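Local coordinates for protein putative XRE-family transcriptional regulator (PDB 2OFY) that probably binds DNA through a helix-turn-helix domain, as expected of an XRE-family transcriptional regulator, at residues M28-V33 with E42-I47. Sequence-based numbering, arbitrary orientation.
Sequences MSMVTV and ETLRKI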
loop_
_atom_site.group_PDB
_atom_site.type_symbol
_atom_site.label_atom_id
_atom_site.label_comp_id
_atom_site.label_asym_id
_atom_site.label_seq_id
_atom_site.Cartn_x
_atom_site.Cartn_y
_atom_site.Cartn_z
HETATM N N MSE A 28 -13.062 -1.580 19.033
HETATM C CA MSE A 28 -12.364 -0.332 19.216
HETATM C C MSE A 28 -13.100 0.793 18.465
HETATM O O MSE A 28 -13.756 0.558 17.439
HETATM C CB MSE A 28 -10.911 -0.429 18.716
HETATM C CG MSE A 28 -10.026 -1.443 19.433
HETATM SE SE MSE A 28 -8.456 -1.709 18.252
HETATM C CE MSE A 28 -7.805 0.201 18.500
ATOM N N SER A 29 -12.988 2.007 19.000
ATOM C CA SER A 29 -13.673 3.160 18.483
ATOM C C SER A 29 -13.142 3.573 17.100
ATOM O O SER A 29 -11.927 3.629 16.897
ATOM C CB SER A 29 -13.414 4.310 19.466
ATOM O OG SER A 29 -13.677 5.549 18.871
HETATM N N MSE A 30 -14.027 3.921 16.170
HETATM C CA MSE A 30 -13.529 4.511 14.906
HETATM C C MSE A 30 -12.757 5.809 15.137
HETATM O O MSE A 30 -11.770 6.101 14.446
HETATM C CB MSE A 30 -14.662 4.782 13.941
HETATM C CG MSE A 30 -15.347 3.524 13.427
HETATM SE SE MSE A 30 -16.629 4.142 12.076
HETATM C CE MSE A 30 -15.284 4.211 10.861
ATOM N N VAL A 31 -13.190 6.602 16.114
ATOM C CA VAL A 31 -12.532 7.893 16.342
ATOM C C VAL A 31 -11.133 7.625 16.850
ATOM O O VAL A 31 -10.177 8.262 16.427
ATOM C CB VAL A 31 -13.272 8.728 17.404
ATOM C CG1 VAL A 31 -12.450 9.989 17.724
ATOM C CG2 VAL A 31 -14.664 9.082 16.887
ATOM N N THR A 32 -11.009 6.692 17.778
ATOM C CA THR A 32 -9.699 6.434 18.323
ATOM C C THR A 32 -8.730 5.906 17.244
ATOM O O THR A 32 -7.592 6.376 17.117
ATOM C CB THR A 32 -9.803 5.483 19.470
ATOM O OG1 THR A 32 -10.672 6.081 20.465
ATOM C CG2 THR A 32 -8.451 5.234 20.027
ATOM N N VAL A 33 -9.201 4.928 16.497
ATOM C CA VAL A 33 -8.415 4.393 15.349
ATOM C C VAL A 33 -7.989 5.548 14.397
ATOM O O VAL A 33 -6.812 5.692 14.095
ATOM C CB VAL A 33 -9.120 3.241 14.626
ATOM C CG1 VAL A 33 -8.190 2.801 13.425
ATOM C CG2 VAL A 33 -9.338 2.062 15.586
ATOM N N GLU A 42 -14.238 9.951 8.425
ATOM C CA GLU A 42 -14.758 9.771 7.077
ATOM C C GLU A 42 -13.864 8.897 6.203
ATOM O O GLU A 42 -14.353 7.995 5.538
ATOM C CB GLU A 42 -15.149 11.096 6.362
ATOM C CG GLU A 42 -16.674 11.329 6.508
ATOM C CD GLU A 42 -17.471 10.003 6.596
ATOM O OE1 GLU A 42 -18.295 9.845 7.544
ATOM O OE2 GLU A 42 -17.217 9.088 5.755
ATOM N N THR A 43 -12.561 9.136 6.235
ATOM C CA THR A 43 -11.635 8.297 5.474
ATOM C C THR A 43 -11.674 6.828 5.941
ATOM O O THR A 43 -11.772 5.912 5.097
ATOM C CB THR A 43 -10.217 8.960 5.427
ATOM O OG1 THR A 43 -10.303 10.191 4.699
ATOM C CG2 THR A 43 -9.179 7.997 4.859
ATOM N N LEU A 44 -11.655 6.609 7.260
ATOM C CA LEU A 44 -11.631 5.231 7.804
ATOM C C LEU A 44 -12.930 4.521 7.401
ATOM O O LEU A 44 -12.885 3.382 6.947
ATOM C CB LEU A 44 -11.517 5.281 9.314
ATOM C CG LEU A 44 -11.411 3.881 9.926
ATOM C CD1 LEU A 44 -10.305 3.058 9.281
ATOM C CD2 LEU A 44 -11.254 4.033 11.451
ATOM N N ARG A 45 -14.059 5.223 7.509
ATOM C CA ARG A 45 -15.346 4.672 7.089
ATOM C C ARG A 45 -15.324 4.217 5.633
ATOM O O ARG A 45 -15.795 3.142 5.297
ATOM C CB ARG A 45 -16.466 5.708 7.283
ATOM C CG ARG A 45 -17.853 5.148 6.964
ATOM C CD ARG A 45 -18.954 6.193 7.117
ATOM N NE ARG A 45 -18.783 7.043 8.296
ATOM C CZ ARG A 45 -19.115 6.718 9.546
ATOM N NH1 ARG A 45 -19.651 5.533 9.833
ATOM N NH2 ARG A 45 -18.916 7.599 10.521
ATOM N N LYS A 46 -14.845 5.112 4.762
ATOM C CA LYS A 46 -14.777 4.798 3.362
ATOM C C LYS A 46 -13.822 3.657 3.134
ATOM O O LYS A 46 -14.112 2.776 2.324
ATOM C CB LYS A 46 -14.314 6.037 2.608
ATOM C CG LYS A 46 -15.472 7.049 2.479
ATOM C CD LYS A 46 -14.949 8.327 1.777
ATOM C CE LYS A 46 -16.103 9.334 1.687
ATOM N NZ LYS A 46 -15.663 10.724 1.366
ATOM N N ILE A 47 -12.686 3.645 3.838
ATOM C CA ILE A 47 -11.757 2.478 3.652
ATOM C C ILE A 47 -12.472 1.171 4.086
ATOM O O ILE A 47 -12.457 0.172 3.376
ATOM C CB ILE A 47 -10.442 2.661 4.438
ATOM C CG1 ILE A 47 -9.596 3.755 3.735
ATOM C CG2 ILE A 47 -9.700 1.296 4.520
ATOM C CD1 ILE A 47 -8.551 4.305 4.730
#
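Met-30, modelled as selenomethionine, reaches from the first turn of helix 30-37 onto helix 41-48, joining the two consecutive helices of the helix-turn-helix, the motif with which XRE-family regulators generally bind DNA. Its CG lies anti to the carbonyl carbon (chi1 -67°), and the chain runs out extended until a bend at the CG-SE bond (chi3 82°) lays the terminal methyl against the backbone of the second helix. There CE comes within 3.7 Å of Arg-45 N and also 4.0 Å from Leu-44 CG, resting beside the leucine branch point and against the backbone and CB of Arg-45. Leu-44 projects the opposite way across the interface: its CD2 methyl ends 3.7 Å from Met-30 O and 3.8 Å from Val-33 CG1, the Val-33 and Leu-44 side chains crossing at about a right angle. Leu-44 and Val-33 are buried; Met-30, although partly exposed, sits in the middle of the contact, and Arg-45 lies at its edge.

Val-33 and Met-30 also touch Arg-25 of helix 8-25, which places the contact beside that longer helix. Ser-29 is the N-cap of helix 30-37, its OG accepting a fairly straight bond from Thr-32 N and a weak one from Val-31 N.

Arg-45 was deposited in two conformers; in the one described here it crosses Met-30 roughly perpendicularly, and Met-30 SE lies obliquely to the guanidinium, 4.0 Å from Arg-45 NH1. In this conformer a salt bridge runs one turn back: Arg-45 NE, 2.9 Å from Glu-42 OE1, meets the carboxylate oxygen on its syn side, 20° out of the carboxylate plane.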